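Long-range contact in guanine deaminase (Escherichia coli, PDB 6OHB), which catalyses the zinc-dependent hydrolytic deamination of guanine to xanthine and ammonia, a step of purine degradation: residues S293-C298 and K318-G323. Sequence-based numbering, arbitrary orientation.
Sequences SSIAFC and KKVKVG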
loop_
_atom_site.group_PDB
_atom_site.type_symbol
_atom_site.label_atom_id
_atom_site.label_comp_id
_atom_site.label_asym_id
_atom_site.label_seq_id
_atom_site.Cartn_x
_atom_site.Cartn_y
_atom_site.Cartn_z
ATOM N N SER A 293 -0.669 28.792 -9.504
ATOM C CA SER A 293 -0.666 27.505 -10.179
ATOM C C SER A 293 -0.880 26.376 -9.173
ATOM O O SER A 293 -0.761 26.560 -7.959
ATOM C CB SER A 293 0.642 27.304 -10.937
ATOM O OG SER A 293 1.098 28.527 -11.488
ATOM N N SER A 294 -1.195 25.188 -9.688
ATOM C CA SER A 294 -1.515 24.046 -8.845
ATOM C C SER A 294 -0.500 22.924 -9.031
ATOM O O SER A 294 0.158 22.809 -10.068
ATOM C CB SER A 294 -2.927 23.524 -9.152
ATOM O OG SER A 294 -3.921 24.453 -8.727
ATOM N N ILE A 295 -0.409 22.075 -8.007
ATOM C CA ILE A 295 0.499 20.933 -7.972
ATOM C C ILE A 295 -0.329 19.664 -7.820
ATOM O O ILE A 295 -1.266 19.619 -7.014
ATOM C CB ILE A 295 1.514 21.049 -6.814
ATOM C CG1 ILE A 295 2.390 22.293 -6.972
ATOM C CG2 ILE A 295 2.363 19.784 -6.711
ATOM C CD1 ILE A 295 3.389 22.472 -5.855
ATOM N N ALA A 296 0.023 18.630 -8.587
ATOM C CA ALA A 296 -0.563 17.299 -8.435
ATOM C C ALA A 296 0.421 16.410 -7.681
ATOM O O ALA A 296 1.428 15.970 -8.244
ATOM C CB ALA A 296 -0.914 16.694 -9.793
ATOM N N PHE A 297 0.103 16.132 -6.418
ATOM C CA PHE A 297 0.900 15.282 -5.538
ATOM C C PHE A 297 0.578 13.820 -5.839
ATOM O O PHE A 297 -0.575 13.396 -5.701
ATOM C CB PHE A 297 0.589 15.664 -4.086
ATOM C CG PHE A 297 1.364 14.901 -3.034
ATOM C CD1 PHE A 297 2.495 14.164 -3.341
ATOM C CD2 PHE A 297 0.937 14.943 -1.710
ATOM C CE1 PHE A 297 3.182 13.475 -2.349
ATOM C CE2 PHE A 297 1.614 14.261 -0.722
ATOM C CZ PHE A 297 2.736 13.523 -1.037
ATOM N N CYS A 298 1.592 13.047 -6.246
ATOM C CA CYS A 298 1.429 11.630 -6.582
ATOM C C CYS A 298 2.443 10.799 -5.810
ATOM O O CYS A 298 3.520 10.470 -6.340
ATOM C CB CYS A 298 1.620 11.385 -8.083
ATOM S SG CYS A 298 0.971 12.624 -9.220
ATOM N N LYS A 318 4.038 28.145 1.364
ATOM C CA LYS A 318 4.027 28.993 0.177
ATOM C C LYS A 318 2.622 29.225 -0.373
ATOM O O LYS A 318 2.486 29.900 -1.398
ATOM C CB LYS A 318 4.920 28.391 -0.918
ATOM C CG LYS A 318 6.368 28.122 -0.494
ATOM C CD LYS A 318 7.148 29.403 -0.245
ATOM N N LYS A 319 1.589 28.660 0.263
ATOM C CA LYS A 319 0.192 28.859 -0.133
ATOM C C LYS A 319 -0.061 28.470 -1.591
ATOM O O LYS A 319 -0.753 29.179 -2.323
ATOM C CB LYS A 319 -0.258 30.303 0.118
ATOM C CG LYS A 319 -0.014 30.817 1.536
ATOM C CD LYS A 319 -1.144 31.732 1.997
ATOM C CE LYS A 319 -1.069 32.012 3.494
ATOM N NZ LYS A 319 -1.431 30.819 4.316
ATOM N N VAL A 320 0.489 27.330 -2.022
ATOM C CA VAL A 320 0.247 26.790 -3.361
ATOM C C VAL A 320 -0.771 25.655 -3.254
ATOM O O VAL A 320 -0.695 24.824 -2.342
ATOM C CB VAL A 320 1.552 26.331 -4.043
ATOM C CG1 VAL A 320 2.326 25.420 -3.142
ATOM C CG2 VAL A 320 1.257 25.657 -5.381
ATOM N N LYS A 321 -1.755 25.657 -4.150
ATOM C CA LYS A 321 -2.813 24.646 -4.167
ATOM C C LYS A 321 -2.284 23.265 -4.560
ATOM O O LYS A 321 -1.567 23.118 -5.555
ATOM C CB LYS A 321 -3.918 25.078 -5.136
ATOM C CG LYS A 321 -4.620 26.373 -4.728
ATOM C CD LYS A 321 -5.630 26.796 -5.781
ATOM C CE LYS A 321 -4.938 27.450 -6.960
ATOM N NZ LYS A 321 -5.799 27.461 -8.171
ATOM N N VAL A 322 -2.642 22.247 -3.776
ATOM C CA VAL A 322 -2.179 20.881 -4.001
ATOM C C VAL A 322 -3.379 19.947 -4.065
ATOM O O VAL A 322 -4.269 20.012 -3.212
ATOM C CB VAL A 322 -1.199 20.416 -2.903
ATOM C CG1 VAL A 322 -0.907 18.923 -3.033
ATOM C CG2 VAL A 322 0.088 21.215 -2.973
ATOM N N GLY A 323 -3.389 19.070 -5.074
ATOM C CA GLY A 323 -4.325 17.970 -5.149
ATOM C C GLY A 323 -3.575 16.648 -5.269
ATOM O O GLY A 323 -2.354 16.614 -5.466
#
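Strands 294-297 and 321-323 run side by side in the same direction, their short axes 4.7 Å apart and inclined at 28°, as neighbouring parallel strands of the TIM-like barrel of the amidohydrolase superfamily. Ile295 illustrates how one residue of a parallel pair bonds to the two residues that flank its partner, here Val322: its N donates to Lys321 O at 2.9 Å, and its O accepts from Gly323 N in a nearly straight bond. Phe297 N then closes on Gly323 O at 2.7 Å. All three donors lie almost along the C=O axis.

On the outer, helix-facing side Ile295, Val320 and Val322 pack together beneath helices 282-290 and 312-317. Ile295 holds CG1 anti to its carbonyl carbon and is extended beyond it, so its side chain crosses that of Val320 at about a right angle, with Ile295 CD1 3.9 Å from Val320 CG2. The CG2 methyl of Val322 lies beside Ile295 CB, whereas its CG1, anti to the backbone N, reaches Phe297 CB at 3.7 Å. With CG also anti to N (chi1 -178°), the Phe297 ring swings away to meet Phe310.

The other face carries Ala296, whose methyl abuts the zinc ligand His82, and Ser294, whose OG is hydrogen-bonded to Ser370 O. Lys321 bends at chi3 (-78°) and folds back over that hydroxyl, leaving CE and NZ each 3.6 Å from Ser294 OG.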